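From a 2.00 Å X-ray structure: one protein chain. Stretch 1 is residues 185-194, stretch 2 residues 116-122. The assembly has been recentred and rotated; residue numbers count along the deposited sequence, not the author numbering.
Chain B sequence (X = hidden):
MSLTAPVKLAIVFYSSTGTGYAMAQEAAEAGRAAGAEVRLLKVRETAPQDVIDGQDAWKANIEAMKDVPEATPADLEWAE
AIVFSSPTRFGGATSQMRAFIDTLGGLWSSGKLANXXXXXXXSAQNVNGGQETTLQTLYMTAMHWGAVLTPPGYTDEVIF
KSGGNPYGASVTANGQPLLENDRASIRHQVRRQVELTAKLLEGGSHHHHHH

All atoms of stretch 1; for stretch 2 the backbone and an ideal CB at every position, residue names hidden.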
ATOM      1  N   SER B 185     -22.356   8.296   4.321  1.00 21.94           N
ATOM      2  CA  SER B 185     -21.158   7.488   4.459  1.00 21.23           C
ATOM      3  C   SER B 185     -20.347   7.946   5.678  1.00 19.93           C
ATOM      4  O   SER B 185     -19.993   7.145   6.556  1.00 19.57           O
ATOM      5  CB  SER B 185     -20.343   7.600   3.176  1.00 21.25           C
ATOM      6  OG  SER B 185     -19.432   6.539   3.045  1.00 23.09           O
ATOM      7  N   ILE B 186     -20.108   9.253   5.752  1.00 18.89           N
ATOM      8  CA  ILE B 186     -19.383   9.850   6.867  1.00 18.54           C
ATOM      9  C   ILE B 186     -20.112   9.584   8.182  1.00 18.15           C
ATOM     10  O   ILE B 186     -19.501   9.122   9.136  1.00 16.83           O
ATOM     11  CB  ILE B 186     -19.197  11.376   6.637  1.00 18.34           C
ATOM     12  CG1 ILE B 186     -18.225  11.618   5.484  1.00 17.19           C
ATOM     13  CG2 ILE B 186     -18.716  12.078   7.898  1.00 18.38           C
ATOM     14  CD1 ILE B 186     -18.407  12.954   4.808  1.00 17.72           C
ATOM     15  N   ARG B 187     -21.419   9.859   8.213  1.00 18.05           N
ATOM     16  CA  ARG B 187     -22.222   9.676   9.434  1.00 19.23           C
ATOM     17  C   ARG B 187     -22.118   8.266  10.005  1.00 18.26           C
ATOM     18  O   ARG B 187     -21.967   8.073  11.220  1.00 19.36           O
ATOM     19  CB  ARG B 187     -23.705   9.998   9.174  1.00 19.39           C
ATOM     20  CG  ARG B 187     -24.019  11.470   8.889  1.00 21.81           C
ATOM     21  CD  ARG B 187     -25.533  11.817   9.059  1.00 23.60           C
ATOM     22  NE  ARG B 187     -26.428  11.190   8.066  1.00 26.65           N
ATOM     23  CZ  ARG B 187     -26.735  11.690   6.861  1.00 28.57           C
ATOM     24  NH1 ARG B 187     -26.210  12.831   6.428  1.00 29.56           N
ATOM     25  NH2 ARG B 187     -27.570  11.033   6.066  1.00 29.50           N
ATOM     26  N   HIS B 188     -22.229   7.276   9.133  1.00 18.11           N
ATOM     27  CA  HIS B 188     -22.191   5.879   9.543  1.00 17.52           C
ATOM     28  C   HIS B 188     -20.816   5.495  10.071  1.00 16.59           C
ATOM     29  O   HIS B 188     -20.699   4.851  11.131  1.00 15.96           O
ATOM     30  CB  HIS B 188     -22.589   4.960   8.381  1.00 18.06           C
ATOM     31  CG  HIS B 188     -22.322   3.509   8.648  1.00 19.86           C
ATOM     32  ND1 HIS B 188     -23.086   2.762   9.524  1.00 24.08           N
ATOM     33  CD2 HIS B 188     -21.346   2.681   8.198  1.00 22.65           C
ATOM     34  CE1 HIS B 188     -22.602   1.530   9.586  1.00 24.94           C
ATOM     35  NE2 HIS B 188     -21.550   1.455   8.785  1.00 23.61           N
ATOM     36  N   GLN B 189     -19.789   5.893   9.330  1.00 15.92           N
ATOM     37  CA  GLN B 189     -18.391   5.661   9.735  1.00 15.99           C
ATOM     38  C   GLN B 189     -18.123   6.130  11.160  1.00 15.72           C
ATOM     39  O   GLN B 189     -17.543   5.392  11.953  1.00 15.39           O
ATOM     40  CB  GLN B 189     -17.426   6.347   8.787  1.00 15.52           C
ATOM     41  CG  GLN B 189     -15.950   6.092   9.118  1.00 15.61           C
ATOM     42  CD  GLN B 189     -15.009   6.706   8.125  1.00 15.54           C
ATOM     43  OE1 GLN B 189     -15.329   6.819   6.940  1.00 14.15           O
ATOM     44  NE2 GLN B 189     -13.813   7.103   8.595  1.00 15.70           N
ATOM     45  N   VAL B 190     -18.565   7.343  11.467  1.00 16.06           N
ATOM     46  CA  VAL B 190     -18.328   7.966  12.765  1.00 16.23           C
ATOM     47  C   VAL B 190     -19.229   7.344  13.830  1.00 16.67           C
ATOM     48  O   VAL B 190     -18.761   7.017  14.909  1.00 16.08           O
ATOM     49  CB  VAL B 190     -18.541   9.495  12.703  1.00 16.48           C
ATOM     50  CG1 VAL B 190     -18.373  10.145  14.098  1.00 15.51           C
ATOM     51  CG2 VAL B 190     -17.559  10.143  11.706  1.00 16.08           C
ATOM     52  N   ARG B 191     -20.515   7.163  13.516  1.00 17.43           N
ATOM     53  CA  ARG B 191     -21.458   6.572  14.459  1.00 18.04           C
ATOM     54  C   ARG B 191     -20.954   5.177  14.868  1.00 17.13           C
ATOM     55  O   ARG B 191     -20.927   4.811  16.036  1.00 16.64           O
ATOM     56  CB  ARG B 191     -22.866   6.533  13.829  1.00 18.44           C
ATOM     57  CG  ARG B 191     -23.926   5.734  14.575  1.00 20.27           C
ATOM     58  CD  ARG B 191     -25.306   5.860  13.899  1.00 23.14           C
ATOM     59  NE  ARG B 191     -25.328   5.155  12.607  1.00 28.01           N
ATOM     60  CZ  ARG B 191     -25.508   5.710  11.396  1.00 29.40           C
ATOM     61  NH1 ARG B 191     -25.727   7.018  11.239  1.00 31.26           N
ATOM     62  NH2 ARG B 191     -25.485   4.926  10.315  1.00 30.76           N
ATOM     63  N   ARG B 192     -20.519   4.421  13.880  1.00 16.93           N
ATOM     64  CA  ARG B 192     -20.011   3.087  14.108  1.00 16.63           C
ATOM     65  C   ARG B 192     -18.763   3.096  14.976  1.00 15.51           C
ATOM     66  O   ARG B 192     -18.646   2.303  15.902  1.00 15.03           O
ATOM     67  CB  ARG B 192     -19.718   2.458  12.761  1.00 16.62           C
ATOM     68  CG  ARG B 192     -18.936   1.197  12.831  1.00 18.24           C
ATOM     69  CD  ARG B 192     -18.759   0.634  11.414  1.00 19.13           C
ATOM     70  NE  ARG B 192     -17.696  -0.354  11.427  1.00 21.02           N
ATOM     71  CZ  ARG B 192     -17.837  -1.583  11.889  1.00 21.34           C
ATOM     72  NH1 ARG B 192     -19.010  -1.989  12.368  1.00 23.76           N
ATOM     73  NH2 ARG B 192     -16.803  -2.408  11.879  1.00 21.52           N
ATOM     74  N   GLN B 193     -17.827   3.986  14.664  1.00 14.64           N
ATOM     75  CA  GLN B 193     -16.598   4.095  15.454  1.00 14.66           C
ATOM     76  C   GLN B 193     -16.870   4.471  16.907  1.00 14.46           C
ATOM     77  O   GLN B 193     -16.238   3.930  17.818  1.00 14.46           O
ATOM     78  CB  GLN B 193     -15.620   5.082  14.812  1.00 14.41           C
ATOM     79  CG  GLN B 193     -14.340   5.299  15.625  1.00 13.84           C
ATOM     80  CD  GLN B 193     -13.282   6.053  14.881  1.00 12.36           C
ATOM     81  OE1 GLN B 193     -13.468   6.417  13.731  1.00 10.84           O
ATOM     82  NE2 GLN B 193     -12.141   6.295  15.541  1.00 11.70           N
ATOM     83  N   VAL B 194     -17.807   5.386  17.125  1.00 14.88           N
ATOM     84  CA  VAL B 194     -18.197   5.782  18.491  1.00 15.39           C
ATOM     85  C   VAL B 194     -18.791   4.594  19.251  1.00 15.61           C
ATOM     86  O   VAL B 194     -18.408   4.338  20.385  1.00 15.64           O
ATOM     87  CB  VAL B 194     -19.194   6.976  18.471  1.00 15.34           C
ATOM     88  CG1 VAL B 194     -19.863   7.180  19.839  1.00 14.76           C
ATOM     89  CG2 VAL B 194     -18.494   8.237  18.016  1.00 14.76           C
ATOM     90  N   UNK B 116      -6.256   3.675  21.104  1.00 17.29           N
ATOM     91  CA  UNK B 116      -7.319   4.585  20.701  1.00 16.35           C
ATOM     92  C   UNK B 116      -7.870   4.070  19.374  1.00 15.16           C
ATOM     93  O   UNK B 116      -7.135   3.488  18.589  1.00 14.36           O
ATOM     94  CB  UNK B 116      -6.817   6.025  20.582  1.00 16.35           C
ATOM     95  N   UNK B 117      -9.164   4.226  19.141  1.00 13.96           N
ATOM     96  CA  UNK B 117      -9.711   3.838  17.836  1.00 13.61           C
ATOM     97  C   UNK B 117      -9.358   4.891  16.815  1.00 13.09           C
ATOM     98  O   UNK B 117      -9.181   6.059  17.153  1.00 12.68           O
ATOM     99  CB  UNK B 117     -11.227   3.644  17.902  1.00 13.61           C
ATOM    100  N   UNK B 118      -9.250   4.452  15.569  1.00 12.72           N
ATOM    101  CA  UNK B 118      -8.792   5.263  14.472  1.00 12.58           C
ATOM    102  C   UNK B 118      -9.498   4.891  13.188  1.00 12.86           C
ATOM    103  O   UNK B 118      -9.542   3.716  12.820  1.00 12.10           O
ATOM    104  CB  UNK B 118      -7.277   5.128  14.306  1.00 12.58           C
ATOM    105  N   UNK B 119     -10.019   5.899  12.495  1.00 12.02           N
ATOM    106  CA  UNK B 119     -10.450   5.733  11.103  1.00 12.68           C
ATOM    107  C   UNK B 119     -10.100   7.003  10.339  1.00 12.73           C
ATOM    108  O   UNK B 119      -9.665   7.998  10.931  1.00 11.40           O
ATOM    109  CB  UNK B 119     -11.948   5.436  11.013  1.00 12.68           C
ATOM    110  N   UNK B 120     -10.235   6.958   9.021  1.00 13.11           N
ATOM    111  CA  UNK B 120      -9.756   8.043   8.193  1.00 12.94           C
ATOM    112  C   UNK B 120     -10.694   8.350   7.034  1.00 13.21           C
ATOM    113  O   UNK B 120     -11.520   7.530   6.653  1.00 13.83           O
ATOM    114  CB  UNK B 120      -8.362   7.710   7.659  1.00 12.94           C
ATOM    115  N   UNK B 121     -10.552   9.553   6.490  1.00 13.17           N
ATOM    116  CA  UNK B 121     -11.384  10.057   5.396  1.00 14.32           C
ATOM    117  C   UNK B 121     -10.501  10.863   4.482  1.00 14.49           C
ATOM    118  O   UNK B 121      -9.438  11.358   4.891  1.00 13.95           O
ATOM    119  CB  UNK B 121     -12.556  10.897   5.909  1.00 14.32           C
ATOM    120  N   UNK B 122     -10.929  10.987   3.236  1.00 15.70           N
ATOM    121  CA  UNK B 122     -10.153  11.721   2.255  1.00 17.05           C
ATOM    122  C   UNK B 122     -10.990  12.307   1.111  1.00 18.62           C
ATOM    123  O   UNK B 122     -12.212  12.116   1.036  1.00 18.40           O
ATOM    124  CB  UNK B 122      -9.076  10.800   1.678  1.00 17.05           C
TER

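Stretch 1 is a helix, and stretch 2 runs almost antiparallel to it at 175°. Gln189 and Gln193 sit one turn apart, and both extend their amides toward the strand.

Position 116 precedes the strand. Its CA-to-CB bond points sideways, and nothing of the helix lies within 5.5 Å of the ideal CB. Stretch 1 sets no demand here, so many residues would fit. The residue is Lys116, whose chain leads away from the helix.

Position 117 points toward the helix. Its ideal CB is 3.7 Å from NE2 of Gln193, a donor. A short side chain with an acceptor would suit, such as serine or threonine; a small apolar residue might fit but would offer the amide nothing. The residue is Thr117. Its chi1 is p, and its OG1 accepts a hydrogen bond from Gln193 NE2 at 3.1 Å, with a nearly straight angle of 164°.

Position 118 points away. The helix hardly constrains it, and large or small residues are possible. It is Phe118, with its ring on the far side of the strand from the helix.

Position 119 points toward the helix again and is the most restricted. Its ideal CB lies 3.3 Å from OE1 of Gln193, which is tight, and 3.5 Å from NE2 of Gln189. An acceptor and a donor therefore converge on one spot with little room. A small side chain is favoured, and a hydroxyl could answer both amides; alanine or glycine would leave them without that partner. The residue is Ser119, chi1 p. Its OG donates to Gln193 OE1 at 2.7 Å and accepts from Gln189 NE2 at 2.8 Å, so one hydroxyl links the two glutamines.

Position 120 points away, with no helix atom within 5.5 Å of the ideal CB, so the side chain is free of stretch 1. The backbone is not: the carbonyl O of this residue accepts a hydrogen bond from Gln189 NE2 at 3.0 Å. This bond does not itself select a side chain. The residue is Ala120.

Position 121 points toward the helix, but the nearest atom to its ideal CB, Gln189 NE2, is 4.8 Å away. There is space for a longer chain, and Ile186 offers an apolar surface beyond. Leucine, isoleucine or methionine would be reasonable. It is Met121. Its SD packs 3.9 Å from Ile186 CG1.

Position 122 is out of reach of the helix, which gives no preference. It is Thr122.

Stretch 2, residues 116-122: KTFSAMT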
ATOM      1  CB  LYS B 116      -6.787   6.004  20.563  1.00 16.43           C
ATOM      2  CG  LYS B 116      -6.352   6.610  21.872  1.00 16.38           C
ATOM      3  CD  LYS B 116      -5.436   7.792  21.677  1.00 16.70           C
ATOM      4  CE  LYS B 116      -4.799   8.213  23.016  1.00 16.26           C
ATOM      5  NZ  LYS B 116      -5.788   8.708  24.035  1.00 13.77           N
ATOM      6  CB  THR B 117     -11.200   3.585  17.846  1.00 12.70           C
ATOM      7  OG1 THR B 117     -11.881   4.777  18.206  1.00 13.44           O
ATOM      8  CG2 THR B 117     -11.566   2.464  18.823  1.00 13.37           C
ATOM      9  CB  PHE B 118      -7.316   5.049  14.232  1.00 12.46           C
ATOM     10  CG  PHE B 118      -6.755   5.949  13.178  1.00 12.67           C
ATOM     11  CD1 PHE B 118      -6.335   7.235  13.507  1.00 12.72           C
ATOM     12  CD2 PHE B 118      -6.685   5.540  11.851  1.00 12.64           C
ATOM     13  CE1 PHE B 118      -5.815   8.090  12.526  1.00 12.68           C
ATOM     14  CE2 PHE B 118      -6.169   6.382  10.865  1.00 13.26           C
ATOM     15  CZ  PHE B 118      -5.744   7.670  11.204  1.00 13.05           C
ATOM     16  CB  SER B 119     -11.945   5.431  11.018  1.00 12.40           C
ATOM     17  OG  SER B 119     -12.716   6.603  11.097  1.00 13.21           O
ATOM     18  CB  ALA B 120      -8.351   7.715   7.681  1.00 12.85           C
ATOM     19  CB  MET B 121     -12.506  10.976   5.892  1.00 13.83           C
ATOM     20  CG  MET B 121     -13.465  10.360   6.881  1.00 13.52           C
ATOM     21  SD  MET B 121     -14.831  11.462   7.359  1.00 15.30           S
ATOM     22  CE  MET B 121     -13.982  12.930   7.864  1.00 15.11           C
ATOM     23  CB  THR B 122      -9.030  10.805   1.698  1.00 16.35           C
ATOM     24  OG1 THR B 122      -8.057  11.585   0.990  1.00 13.18           O
ATOM     25  CG2 THR B 122      -9.615   9.706   0.798  1.00 16.14           C
TER
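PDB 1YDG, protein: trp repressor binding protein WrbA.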